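PDB 3VTH: hydrogenase maturation factor from Thermoanaerobacter tengcongensis, which probably uses ATP and carbamoyl phosphate to carbamoylate the C-terminal cysteine of HypE during the maturation of [NiFe]-hydrogenases. Local coordinates for residues Arg12-Phe17 against Leu49-Glu54; Gly18-Val23 against Gly103-Ser108; Gly24-Val29 against Val42-Ser47; Phe28-Ala33 against Phe93-Ser98. One frame throughout, in Å; residues are numbered along the deposited sequence. Where two conformers were deposited one is given.

All four contacts gather round the N-terminal acylphosphatase domain. Contact 1 supplies two neighbouring strands of its sheet, and contact 3, about 9 Å away between centres, brings the first helix against the next strand, which carries the predicted catalytic Asn44 beside Arg26. Contact 4, about 7 Å from contact 3 between centres, carries the same helix on to the edge strand; the two share Phe28 and Val29. Contact 2, its centre about 10 Å from that of contact 3, ties the loop ahead of that helix to residues 103-108. Backbone nitrogens from contacts 2 and 3 meet in one bound phosphate, while contacts 2 and 4 lie about 17 Å apart between centres and do not touch.

Contact 1. Residues Arg12-Phe17 against Leu49-Glu54; sequences RQINIF and LYIEVE
Leu49, Ile51 and Ile16 bury more surface than any other residues where strands 12-17 and 49-54 run side by side, and all three project from the same face of the sheet. Ile16 and Leu49 form a hydrogen-bonded antiparallel pair: their side chains lie alongside each other, pointing the same way, with Ile16 CD1 4.0 Å from Leu49 CD2. Ile16 CD1 also lies 4.0 Å from Ile51 CD1, in the next pair. Ile51 faces Ile14 directly, CB to CB at 4.0 Å, and Ile14 CD1 goes on to touch Val53 CG2 at 3.9 Å, which makes a continuous apolar surface. Beneath it the backbones are joined by six hydrogen bonds, two each at Arg12-Val53, Ile14-Ile51 and Ile16-Leu49; the one from Ile14 N to Ile51 O is 2.8 Å long and nearly straight at 172°.

The other face is more polar. Tyr50 CG is anti to the backbone N (chi1 -179°). The side chains of Tyr50 and Gln13 cross at about a right angle, Tyr50 CE2 lying 3.9 Å from Gln13 CG, while the tyrosine hydroxyl donates a 2.5 Å bond to Glu52 OE2. An alanine in place of Tyr50 would probably leave Glu52 OE2 without this donor and open a gap beside Gln13. Lys88 and Tyr90 hold the other oxygen of Glu52. Helices 25-35 and 57-69 pack on the isoleucine face, the two-layer alpha/beta build of the acylphosphatase fold.

Contact 2. Residues Gly18-Val23 against Gly103-Ser108; sequences GIVQGV and GFVPVS. With PO4 (phosphate ion), chain E.
At Gly18 the chain turns a corner, Gly18 and Ile19 lying against Pro106, and from there to Gln21 it runs about 70° from the direction of Val105-Ser108, with no direct hydrogen bond joining the two. Gly18 (phi 122°, psi -152°) adopts angles at which a beta carbon would be jammed against the preceding carbonyl, and its own O rests on the proline ring, 3.4 Å from Pro106 CD.

The two branches of Ile19 meet different residues. CG1 touches Pro106 CB at 3.9 Å, while CG2, anti to the backbone N, sits 3.7 Å from Ser108 CB. Gln21 crosses Val105 with the flat amide next to the valine methyls, OE1 being 3.8 Å from Val105 CG1. The polar end of that amide is held elsewhere: NE2 donates to the carbonyl of Gly48, and OE1 accepts from the backbone N of Tyr151.

Water replaces the missing direct bonds. One molecule takes the Ser108 N-H and donates to Gln21 O, at 2.8 Å from each atom; another accepts from Gln21 N and reaches Pro106 O. Further along the loop, Gly22 N and Val23 N each donate to the bound phosphate.

The loop thus links strand 10-17 to helix 25-35, with Ile19 and Val20 leaning on strand 76-85. The partner segment runs from strand 93-95 toward helix 115-121, and there Pro106 also touches Tyr420 of strand 420-423, far along the chain.

Contact 3. Residues Gly24-Val29 against Val42-Ser47; sequences GFRPFV and VYNNSS. With PO4 (phosphate ion), chain E.
Arg26 and Asn44, both predicted catalytic residues, meet where helix 25-29 faces strand 42-45, and the arginine side chain can be traced outward past the bound phosphate. Its CB lies 3.3 Å from phosphate O4, and CG passes the same oxygen at 3.5 Å. The chain then bends at chi3 (-71°), which places NE within 2.8 Å of O4 for a fairly straight hydrogen bond (163°). CD itself lies beside the Asn44 amide. Beyond it, that amide stacks over one face of the guanidinium, the planes 23° apart and the side chains crossing at about a right angle, while the phosphate stays at the edge, near the guanidinium plane. NH2 donates to phosphate O3 at 2.8 Å, and NH1 to a water that also accepts from Asn44 N; NH1 is further paired in a salt bridge with Asp152.

This is the phosphate cradle of the acylphosphatase fold: a loop running into a helix N-terminus, with an arginine from the first turn and an asparagine from a strand of the sheet. Gly24, the N-cap residue, donates its N-H to phosphate O1, Phe25 N binds O2 and Arg26 N binds O4. The ion itself probably came from the crystallisation liquor. One turn further along the helix the contact becomes apolar, Val29 CG1 settling 3.8 Å from Val42 CB.

Contact 4. Residues Phe28-Ala33 against Phe93-Ser98; sequences FVFNIA and FKIVGS
Ala33 and Phe93 make a CH-pi contact: the methyl CB stands 3.5 Å above the ring centroid, only 6° off the ring normal, and so is almost exactly centred over one face. The bond to CB of Phe93 points toward the helix, and chi1 (-168°) sets CG anti to the backbone N.

The remaining contacts are apolar packing. Val29 crosses Phe93 at about a right angle, its CG1 3.7 Å from CZ at the far end of the ring. Phe30 slides past Phe93 in the opposite direction and presents CD2 to the edge of that ring, in its plane, 3.8 Å from CD1. Phe30 also meets Ile95, with CB 3.9 Å from Ile95 CD1. Replacing Phe93 by an alanine would probably open a gap beneath the Ala33 methyl and cost Val29 CG1 and Phe30 CD2 their contacts with the ring.

Where the Phe30 side chain passes the strand backbone, ring carbon CE2 comes within 3.4 Å of Phe93 O, and Lys94 CA lies near the ring plane at its edge. No hydrogen bond joins the two segments.

Helix 28-33 and strand 93-95 run antiparallel, 173° apart, with their axes 8.6 Å from each other. The strand lies at one edge of the sheet, parallel to strand 39-45, whose Val42 also touches Phe93. Ile32 turns instead to helix 57-69, and the Phe30 ring meets that of Phe179, within the second zinc-finger range.

Contact 1. Residues Arg12-Phe17 against Leu49-Glu54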
loop_
_atom_site.group_PDB
_atom_site.type_symbol
_atom_site.label_atom_id
_atom_site.label_comp_id
_atom_site.label_asym_id
_atom_site.label_seq_id
_atom_site.Cartn_x
_atom_site.Cartn_y
_atom_site.Cartn_z
ATOM N N ARG A 12 7.007 39.783 -8.006
ATOM C CA ARG A 12 6.333 38.584 -8.476
ATOM C C ARG A 12 5.603 37.901 -7.331
ATOM O O ARG A 12 6.118 37.824 -6.229
ATOM C CB ARG A 12 7.335 37.592 -9.078
ATOM C CG ARG A 12 8.019 38.062 -10.339
ATOM C CD ARG A 12 7.050 38.196 -11.485
ATOM N NE ARG A 12 7.743 38.596 -12.708
ATOM C CZ ARG A 12 8.009 39.854 -13.047
ATOM N NH1 ARG A 12 7.639 40.863 -12.260
ATOM N NH2 ARG A 12 8.643 40.102 -14.186
ATOM N N GLN A 13 4.395 37.415 -7.600
ATOM C CA GLN A 13 3.726 36.523 -6.663
ATOM C C GLN A 13 3.874 35.112 -7.206
ATOM O O GLN A 13 3.642 34.880 -8.393
ATOM C CB GLN A 13 2.258 36.903 -6.524
ATOM C CG GLN A 13 1.432 35.921 -5.714
ATOM C CD GLN A 13 -0.047 36.137 -5.953
ATOM O OE1 GLN A 13 -0.502 37.276 -6.072
ATOM N NE2 GLN A 13 -0.801 35.050 -6.042
ATOM N N ILE A 14 4.283 34.187 -6.337
ATOM C CA ILE A 14 4.555 32.804 -6.718
ATOM C C ILE A 14 3.765 31.846 -5.814
ATOM O O ILE A 14 3.871 31.906 -4.592
ATOM C CB ILE A 14 6.081 32.481 -6.662
ATOM C CG1 ILE A 14 6.879 33.448 -7.556
ATOM C CG2 ILE A 14 6.352 31.014 -7.086
ATOM C CD1 ILE A 14 8.368 33.564 -7.202
ATOM N N ASN A 15 2.964 30.979 -6.421
ATOM C CA ASN A 15 2.224 29.952 -5.681
ATOM C C ASN A 15 2.732 28.591 -6.098
ATOM O O ASN A 15 2.883 28.313 -7.298
ATOM C CB ASN A 15 0.727 30.045 -5.974
ATOM C CG ASN A 15 0.123 31.313 -5.454
ATOM O OD1 ASN A 15 -0.295 31.383 -4.296
ATOM N ND2 ASN A 15 0.095 32.338 -6.286
ATOM N N ILE A 16 3.017 27.753 -5.109
ATOM C CA ILE A 16 3.545 26.427 -5.371
ATOM C C ILE A 16 2.575 25.393 -4.790
ATOM O O ILE A 16 2.108 25.543 -3.656
ATOM C CB ILE A 16 4.954 26.267 -4.787
ATOM C CG1 ILE A 16 5.823 27.489 -5.170
ATOM C CG2 ILE A 16 5.579 24.895 -5.210
ATOM C CD1 ILE A 16 7.276 27.342 -4.891
ATOM N N PHE A 17 2.270 24.369 -5.586
ATOM C CA PHE A 17 1.249 23.385 -5.253
ATOM C C PHE A 17 1.827 21.976 -5.248
ATOM O O PHE A 17 2.760 21.692 -5.993
ATOM C CB PHE A 17 0.100 23.443 -6.278
ATOM C CG PHE A 17 -0.523 24.810 -6.414
ATOM C CD1 PHE A 17 -0.216 25.623 -7.493
ATOM C CD2 PHE A 17 -1.405 25.285 -5.452
ATOM C CE1 PHE A 17 -0.796 26.901 -7.629
ATOM C CE2 PHE A 17 -1.989 26.552 -5.568
ATOM C CZ PHE A 17 -1.683 27.363 -6.662
ATOM N N LEU A 49 1.946 26.829 -0.920
ATOM C CA LEU A 49 2.947 27.795 -0.515
ATOM C C LEU A 49 2.733 29.078 -1.298
ATOM O O LEU A 49 2.510 29.041 -2.511
ATOM C CB LEU A 49 4.358 27.227 -0.722
ATOM C CG LEU A 49 5.498 28.125 -0.224
ATOM C CD1 LEU A 49 5.666 28.024 1.289
ATOM C CD2 LEU A 49 6.776 27.779 -0.943
ATOM N N TYR A 50 2.744 30.192 -0.578
ATOM C CA TYR A 50 2.580 31.524 -1.145
ATOM C C TYR A 50 3.850 32.367 -0.938
ATOM O O TYR A 50 4.392 32.464 0.185
ATOM C CB TYR A 50 1.390 32.204 -0.479
ATOM C CG TYR A 50 1.081 33.599 -0.978
ATOM C CD1 TYR A 50 1.837 34.692 -0.570
ATOM C CD2 TYR A 50 0.015 33.819 -1.844
ATOM C CE1 TYR A 50 1.529 35.984 -1.009
ATOM C CE2 TYR A 50 -0.289 35.092 -2.300
ATOM C CZ TYR A 50 0.470 36.167 -1.874
ATOM O OH TYR A 50 0.160 37.419 -2.326
ATOM N N ILE A 51 4.303 32.996 -2.018
ATOM C CA ILE A 51 5.520 33.817 -2.010
ATOM C C ILE A 51 5.261 35.138 -2.718
ATOM O O ILE A 51 4.608 35.167 -3.763
ATOM C CB ILE A 51 6.696 33.114 -2.745
ATOM C CG1 ILE A 51 7.034 31.759 -2.109
ATOM C CG2 ILE A 51 7.960 33.999 -2.750
ATOM C CD1 ILE A 51 7.808 30.823 -3.048
ATOM N N GLU A 52 5.768 36.222 -2.132
ATOM C CA GLU A 52 5.868 37.526 -2.795
ATOM C C GLU A 52 7.336 37.936 -2.736
ATOM O O GLU A 52 7.919 37.994 -1.644
ATOM C CB GLU A 52 5.036 38.584 -2.069
ATOM C CG GLU A 52 3.523 38.392 -2.171
ATOM C CD GLU A 52 2.706 39.525 -1.532
ATOM O OE1 GLU A 52 3.252 40.629 -1.299
ATOM O OE2 GLU A 52 1.497 39.303 -1.267
ATOM N N VAL A 53 7.939 38.184 -3.898
ATOM C CA VAL A 53 9.336 38.650 -3.954
ATOM C C VAL A 53 9.425 39.929 -4.769
ATOM O O VAL A 53 8.720 40.078 -5.773
ATOM C CB VAL A 53 10.317 37.585 -4.528
ATOM C CG1 VAL A 53 10.613 36.502 -3.485
ATOM C CG2 VAL A 53 9.764 36.952 -5.816
ATOM N N GLU A 54 10.269 40.849 -4.302
ATOM C CA GLU A 54 10.569 42.102 -4.987
ATOM C C GLU A 54 12.074 42.238 -5.080
ATOM O O GLU A 54 12.773 42.052 -4.082
ATOM C CB GLU A 54 10.016 43.318 -4.216
ATOM C CG GLU A 54 8.560 43.157 -3.813
ATOM C CD GLU A 54 7.926 44.411 -3.248
ATOM O OE1 GLU A 54 6.684 44.494 -3.346
ATOM O OE2 GLU A 54 8.637 45.295 -2.703
#

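Contact 2. Residues Gly18-Val23 against Gly103-Ser108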
loop_
_atom_site.group_PDB
_atom_site.type_symbol
_atom_site.label_atom_id
_atom_site.label_comp_id
_atom_site.label_asym_id
_atom_site.label_seq_id
_atom_site.Cartn_x
_atom_site.Cartn_y
_atom_site.Cartn_z
ATOM N N GLY A 18 1.223 21.099 -4.446
ATOM C CA GLY A 18 1.652 19.704 -4.311
ATOM C C GLY A 18 1.978 19.410 -2.859
ATOM O O GLY A 18 1.409 20.016 -1.950
ATOM N N ILE A 19 2.876 18.455 -2.625
ATOM C CA ILE A 19 3.392 18.257 -1.278
ATOM C C ILE A 19 4.464 19.333 -1.063
ATOM O O ILE A 19 5.617 19.185 -1.470
ATOM C CB ILE A 19 3.931 16.831 -1.048
ATOM C CG1 ILE A 19 2.807 15.799 -1.288
ATOM C CG2 ILE A 19 4.550 16.702 0.384
ATOM C CD1 ILE A 19 3.246 14.319 -1.185
ATOM N N VAL A 20 4.051 20.444 -0.475
ATOM C CA VAL A 20 4.913 21.622 -0.396
ATOM C C VAL A 20 4.929 22.216 1.021
ATOM O O VAL A 20 5.465 23.313 1.228
ATOM C CB VAL A 20 4.507 22.676 -1.449
ATOM C CG1 VAL A 20 4.665 22.116 -2.876
ATOM C CG2 VAL A 20 3.051 23.146 -1.224
ATOM N N GLN A 21 4.324 21.510 1.977
ATOM C CA GLN A 21 4.314 21.947 3.387
ATOM C C GLN A 21 4.893 20.820 4.228
ATOM O O GLN A 21 4.769 19.645 3.854
ATOM C CB GLN A 21 2.899 22.259 3.879
ATOM C CG GLN A 21 2.182 23.346 3.074
ATOM C CD GLN A 21 0.819 23.672 3.628
ATOM O OE1 GLN A 21 0.315 22.993 4.530
ATOM N NE2 GLN A 21 0.193 24.717 3.081
ATOM N N GLY A 22 5.538 21.178 5.338
ATOM C CA GLY A 22 6.245 20.216 6.170
ATOM C C GLY A 22 7.499 19.648 5.543
ATOM O O GLY A 22 7.945 18.536 5.899
ATOM N N VAL A 23 8.086 20.408 4.627
ATOM C CA VAL A 23 9.255 19.945 3.879
ATOM C C VAL A 23 10.398 20.946 4.044
ATOM O O VAL A 23 11.440 20.826 3.408
ATOM C CB VAL A 23 8.921 19.684 2.366
ATOM C CG1 VAL A 23 7.750 18.701 2.232
ATOM C CG2 VAL A 23 8.558 20.996 1.620
ATOM N N GLY A 103 -8.659 26.839 0.571
ATOM C CA GLY A 103 -8.352 25.825 -0.419
ATOM C C GLY A 103 -8.099 24.443 0.180
ATOM O O GLY A 103 -8.630 24.102 1.198
ATOM N N PHE A 104 -7.276 23.665 -0.476
ATOM C CA PHE A 104 -6.841 22.393 0.055
ATOM C C PHE A 104 -5.453 22.105 -0.419
ATOM O O PHE A 104 -5.026 22.608 -1.410
ATOM C CB PHE A 104 -7.778 21.259 -0.353
ATOM C CG PHE A 104 -7.691 20.910 -1.785
ATOM C CD1 PHE A 104 -8.235 21.720 -2.727
ATOM C CD2 PHE A 104 -7.012 19.814 -2.193
ATOM C CE1 PHE A 104 -8.137 21.427 -4.026
ATOM C CE2 PHE A 104 -6.916 19.520 -3.490
ATOM C CZ PHE A 104 -7.475 20.327 -4.415
ATOM N N VAL A 105 -4.739 21.295 0.338
ATOM C CA VAL A 105 -3.353 21.006 0.030
ATOM C C VAL A 105 -3.031 19.553 0.387
ATOM O O VAL A 105 -3.506 19.037 1.403
ATOM C CB VAL A 105 -2.387 21.998 0.762
ATOM C CG1 VAL A 105 -2.552 21.910 2.273
ATOM C CG2 VAL A 105 -0.914 21.751 0.360
ATOM N N PRO A 106 -2.240 18.878 -0.460
ATOM C CA PRO A 106 -1.770 17.544 -0.089
ATOM C C PRO A 106 -0.955 17.567 1.226
ATOM O O PRO A 106 -0.436 18.622 1.616
ATOM C CB PRO A 106 -0.864 17.165 -1.256
ATOM C CG PRO A 106 -1.469 17.898 -2.433
ATOM C CD PRO A 106 -1.920 19.217 -1.865
ATOM N N VAL A 107 -0.868 16.403 1.879
ATOM C CA VAL A 107 -0.138 16.216 3.132
ATOM C C VAL A 107 0.990 15.206 2.896
ATOM O O VAL A 107 0.784 14.166 2.245
ATOM C CB VAL A 107 -1.091 15.758 4.271
ATOM C CG1 VAL A 107 -0.327 15.212 5.498
ATOM C CG2 VAL A 107 -1.999 16.940 4.718
ATOM N N SER A 108 2.177 15.527 3.406
ATOM C CA SER A 108 3.334 14.645 3.278
ATOM C C SER A 108 3.123 13.303 3.992
ATOM O O SER A 108 2.589 13.272 5.100
ATOM C CB SER A 108 4.597 15.309 3.836
ATOM O OG SER A 108 5.722 14.422 3.704
HETATM P P PO4 E . 7.440 23.932 5.772
HETATM O O1 PO4 E . 8.223 22.955 6.606
HETATM O O2 PO4 E . 7.516 23.557 4.313
HETATM O O3 PO4 E . 5.999 23.868 6.194
HETATM O O4 PO4 E . 7.996 25.330 5.959
HETATM O O HOH W 1 2.511 18.090 4.568
HETATM O O HOH W 2 0.171 19.961 4.233
HETATM O O HOH W 3 2.168 19.342 1.718
#

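Contact 3. Residues Gly24-Val29 against Val42-Ser47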
loop_
_atom_site.group_PDB
_atom_site.type_symbol
_atom_site.label_atom_id
_atom_site.label_comp_id
_atom_site.label_asym_id
_atom_site.label_seq_id
_atom_site.Cartn_x
_atom_site.Cartn_y
_atom_site.Cartn_z
ATOM N N GLY A 24 10.207 21.933 4.912
ATOM C CA GLY A 24 11.187 23.018 5.046
ATOM C C GLY A 24 11.197 23.963 3.858
ATOM O O GLY A 24 12.227 24.578 3.549
ATOM N N PHE A 25 10.046 24.115 3.207
ATOM C CA PHE A 25 9.944 25.056 2.097
ATOM C C PHE A 25 10.043 26.526 2.534
ATOM O O PHE A 25 10.635 27.341 1.833
ATOM C CB PHE A 25 8.673 24.813 1.289
ATOM C CG PHE A 25 8.902 24.703 -0.197
ATOM C CD1 PHE A 25 8.300 23.678 -0.927
ATOM C CD2 PHE A 25 9.711 25.626 -0.870
ATOM C CE1 PHE A 25 8.485 23.573 -2.319
ATOM C CE2 PHE A 25 9.907 25.539 -2.264
ATOM C CZ PHE A 25 9.296 24.513 -2.986
ATOM N N ARG A 26 9.469 26.868 3.679
ATOM C CA ARG A 26 9.564 28.240 4.184
ATOM C C ARG A 26 11.010 28.649 4.487
ATOM O O ARG A 26 11.464 29.652 3.946
ATOM C CB ARG A 26 8.600 28.493 5.352
ATOM C CG ARG A 26 7.127 28.574 4.884
ATOM C CD ARG A 26 6.157 28.554 6.040
ATOM N NE ARG A 26 6.098 27.228 6.683
ATOM C CZ ARG A 26 5.359 26.939 7.754
ATOM N NH1 ARG A 26 4.592 27.878 8.325
ATOM N NH2 ARG A 26 5.373 25.698 8.250
ATOM N N PRO A 27 11.759 27.851 5.288
ATOM C CA PRO A 27 13.166 28.232 5.491
ATOM C C PRO A 27 14.019 28.215 4.212
ATOM O O PRO A 27 14.878 29.081 4.053
ATOM C CB PRO A 27 13.691 27.196 6.508
ATOM C CG PRO A 27 12.673 26.099 6.541
ATOM C CD PRO A 27 11.358 26.755 6.201
ATOM N N PHE A 28 13.780 27.247 3.325
ATOM C CA PHE A 28 14.436 27.199 2.022
ATOM C C PHE A 28 14.222 28.523 1.241
ATOM O O PHE A 28 15.173 29.133 0.771
ATOM C CB PHE A 28 13.912 25.985 1.224
ATOM C CG PHE A 28 14.433 25.899 -0.192
ATOM C CD1 PHE A 28 13.571 26.029 -1.267
ATOM C CD2 PHE A 28 15.785 25.693 -0.443
ATOM C CE1 PHE A 28 14.039 25.955 -2.585
ATOM C CE2 PHE A 28 16.266 25.620 -1.760
ATOM C CZ PHE A 28 15.381 25.742 -2.830
ATOM N N VAL A 29 12.975 28.971 1.145
ATOM C CA VAL A 29 12.660 30.198 0.395
ATOM C C VAL A 29 13.314 31.399 1.052
ATOM O O VAL A 29 13.881 32.250 0.370
ATOM C CB VAL A 29 11.122 30.372 0.236
ATOM C CG1 VAL A 29 10.724 31.815 -0.131
ATOM C CG2 VAL A 29 10.604 29.373 -0.819
ATOM N N VAL A 42 6.980 35.012 2.694
ATOM C CA VAL A 42 6.566 33.649 2.368
ATOM C C VAL A 42 5.711 33.122 3.521
ATOM O O VAL A 42 5.962 33.442 4.691
ATOM C CB VAL A 42 7.769 32.709 2.066
ATOM C CG1 VAL A 42 8.711 32.571 3.274
ATOM C CG2 VAL A 42 7.296 31.301 1.591
ATOM N N TYR A 43 4.694 32.329 3.187
ATOM C CA TYR A 43 3.866 31.683 4.190
ATOM C C TYR A 43 3.134 30.481 3.606
ATOM O O TYR A 43 2.913 30.402 2.395
ATOM C CB TYR A 43 2.865 32.669 4.835
ATOM C CG TYR A 43 1.869 33.335 3.892
ATOM C CD1 TYR A 43 2.125 34.599 3.358
ATOM C CD2 TYR A 43 0.663 32.716 3.565
ATOM C CE1 TYR A 43 1.197 35.229 2.507
ATOM C CE2 TYR A 43 -0.265 33.326 2.700
ATOM C CZ TYR A 43 0.017 34.584 2.184
ATOM O OH TYR A 43 -0.876 35.185 1.349
ATOM N N ASN A 44 2.774 29.555 4.486
ATOM C CA ASN A 44 1.908 28.445 4.141
ATOM C C ASN A 44 0.478 28.925 4.091
ATOM O O ASN A 44 0.016 29.606 5.007
ATOM C CB ASN A 44 2.019 27.341 5.197
ATOM C CG ASN A 44 3.223 26.450 4.985
ATOM O OD1 ASN A 44 3.417 25.479 5.712
ATOM N ND2 ASN A 44 4.047 26.779 3.977
ATOM N N ASN A 45 -0.237 28.601 3.021
ATOM C CA ASN A 45 -1.664 28.920 2.999
ATOM C C ASN A 45 -2.443 27.625 2.830
ATOM O O ASN A 45 -1.847 26.561 2.874
ATOM C CB ASN A 45 -2.011 30.016 1.975
ATOM C CG ASN A 45 -1.825 29.577 0.534
ATOM O OD1 ASN A 45 -1.586 28.402 0.244
ATOM N ND2 ASN A 45 -1.960 30.528 -0.383
ATOM N N SER A 46 -3.760 27.690 2.670
ATOM C CA SER A 46 -4.509 26.454 2.660
ATOM C C SER A 46 -4.382 25.678 1.338
ATOM O O SER A 46 -4.846 24.558 1.250
ATOM C CB SER A 46 -5.965 26.650 3.115
ATOM O OG SER A 46 -6.600 27.710 2.418
ATOM N N SER A 47 -3.722 26.254 0.339
ATOM C CA SER A 47 -3.616 25.596 -0.954
ATOM C C SER A 47 -2.182 25.214 -1.312
ATOM O O SER A 47 -1.937 24.553 -2.333
ATOM C CB SER A 47 -4.321 26.415 -2.061
ATOM O OG SER A 47 -3.536 27.536 -2.402
HETATM P P PO4 E . 7.440 23.932 5.772
HETATM O O1 PO4 E . 8.223 22.955 6.606
HETATM O O2 PO4 E . 7.516 23.557 4.313
HETATM O O3 PO4 E . 5.999 23.868 6.194
HETATM O O4 PO4 E . 7.996 25.330 5.959
HETATM O O HOH W 4 3.448 30.433 7.297
#

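Contact 4. Residues Phe28-Ala33 against Phe93-Ser98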
loop_
_atom_site.group_PDB
_atom_site.type_symbol
_atom_site.label_atom_id
_atom_site.label_comp_id
_atom_site.label_asym_id
_atom_site.label_seq_id
_atom_site.Cartn_x
_atom_site.Cartn_y
_atom_site.Cartn_z
ATOM N N PHE A 28 13.780 27.247 3.325
ATOM C CA PHE A 28 14.436 27.199 2.022
ATOM C C PHE A 28 14.222 28.523 1.241
ATOM O O PHE A 28 15.173 29.133 0.771
ATOM C CB PHE A 28 13.912 25.985 1.224
ATOM C CG PHE A 28 14.433 25.899 -0.192
ATOM C CD1 PHE A 28 13.571 26.029 -1.267
ATOM C CD2 PHE A 28 15.785 25.693 -0.443
ATOM C CE1 PHE A 28 14.039 25.955 -2.585
ATOM C CE2 PHE A 28 16.266 25.620 -1.760
ATOM C CZ PHE A 28 15.381 25.742 -2.830
ATOM N N VAL A 29 12.975 28.971 1.145
ATOM C CA VAL A 29 12.660 30.198 0.395
ATOM C C VAL A 29 13.314 31.399 1.052
ATOM O O VAL A 29 13.881 32.250 0.370
ATOM C CB VAL A 29 11.122 30.372 0.236
ATOM C CG1 VAL A 29 10.724 31.815 -0.131
ATOM C CG2 VAL A 29 10.604 29.373 -0.819
ATOM N N PHE A 30 13.255 31.456 2.378
ATOM C CA PHE A 30 13.885 32.552 3.098
ATOM C C PHE A 30 15.358 32.667 2.714
ATOM O O PHE A 30 15.869 33.761 2.434
ATOM C CB PHE A 30 13.754 32.354 4.615
ATOM C CG PHE A 30 14.428 33.433 5.419
ATOM C CD1 PHE A 30 15.768 33.320 5.770
ATOM C CD2 PHE A 30 13.715 34.563 5.830
ATOM C CE1 PHE A 30 16.412 34.334 6.524
ATOM C CE2 PHE A 30 14.342 35.584 6.580
ATOM C CZ PHE A 30 15.686 35.473 6.928
ATOM N N ASN A 31 16.026 31.524 2.714
ATOM C CA ASN A 31 17.465 31.512 2.511
ATOM C C ASN A 31 17.850 31.870 1.075
ATOM O O ASN A 31 18.785 32.639 0.875
ATOM C CB ASN A 31 18.077 30.186 2.984
ATOM C CG ASN A 31 18.071 30.048 4.512
ATOM O OD1 ASN A 31 17.548 29.070 5.064
ATOM N ND2 ASN A 31 18.648 31.030 5.200
ATOM N N ILE A 32 17.122 31.365 0.083
ATOM C CA ILE A 32 17.440 31.744 -1.294
ATOM C C ILE A 32 16.980 33.186 -1.612
ATOM O O ILE A 32 17.638 33.902 -2.377
ATOM C CB ILE A 32 16.983 30.687 -2.346
ATOM C CG1 ILE A 32 15.474 30.457 -2.306
ATOM C CG2 ILE A 32 17.707 29.339 -2.103
ATOM C CD1 ILE A 32 14.929 29.791 -3.571
ATOM N N ALA A 33 15.907 33.646 -0.969
ATOM C CA ALA A 33 15.501 35.055 -1.125
ATOM C C ALA A 33 16.601 35.999 -0.615
ATOM O O ALA A 33 16.905 37.012 -1.254
ATOM C CB ALA A 33 14.195 35.332 -0.410
ATOM N N PHE A 93 12.964 40.587 3.843
ATOM C CA PHE A 93 12.255 39.354 3.545
ATOM C C PHE A 93 11.953 38.598 4.833
ATOM O O PHE A 93 12.824 38.467 5.684
ATOM C CB PHE A 93 13.039 38.454 2.582
ATOM C CG PHE A 93 12.212 37.326 2.044
ATOM C CD1 PHE A 93 12.103 36.139 2.738
ATOM C CD2 PHE A 93 11.489 37.482 0.863
ATOM C CE1 PHE A 93 11.304 35.115 2.258
ATOM C CE2 PHE A 93 10.684 36.450 0.378
ATOM C CZ PHE A 93 10.599 35.279 1.082
ATOM N N LYS A 94 10.720 38.117 4.975
ATOM C CA LYS A 94 10.282 37.463 6.212
ATOM C C LYS A 94 9.407 36.246 5.936
ATOM O O LYS A 94 8.623 36.239 4.977
ATOM C CB LYS A 94 9.503 38.443 7.104
ATOM C CG LYS A 94 10.352 39.515 7.808
ATOM C CD LYS A 94 9.454 40.450 8.631
ATOM C CE LYS A 94 10.241 41.227 9.685
ATOM N NZ LYS A 94 10.761 40.320 10.771
ATOM N N ILE A 95 9.554 35.211 6.765
ATOM C CA ILE A 95 8.547 34.157 6.854
ATOM C C ILE A 95 7.445 34.699 7.761
ATOM O O ILE A 95 7.735 35.152 8.882
ATOM C CB ILE A 95 9.119 32.840 7.467
ATOM C CG1 ILE A 95 10.328 32.346 6.659
ATOM C CG2 ILE A 95 8.022 31.759 7.554
ATOM C CD1 ILE A 95 11.149 31.237 7.360
ATOM N N VAL A 96 6.197 34.681 7.281
ATOM C CA VAL A 96 5.072 35.211 8.068
ATOM C C VAL A 96 4.064 34.124 8.451
ATOM O O VAL A 96 4.212 32.971 8.031
ATOM C CB VAL A 96 4.366 36.437 7.379
ATOM C CG1 VAL A 96 5.373 37.547 7.106
ATOM C CG2 VAL A 96 3.656 36.028 6.095
ATOM N N GLY A 97 3.066 34.505 9.258
ATOM C CA GLY A 97 2.046 33.576 9.756
ATOM C C GLY A 97 1.254 32.923 8.633
ATOM O O GLY A 97 1.061 33.524 7.581
ATOM N N SER A 98 0.815 31.681 8.858
ATOM C CA SER A 98 0.033 30.946 7.866
ATOM C C SER A 98 -1.375 31.535 7.693
ATOM O O SER A 98 -1.922 32.115 8.622
ATOM C CB SER A 98 -0.071 29.478 8.263
ATOM O OG SER A 98 1.206 28.871 8.217
#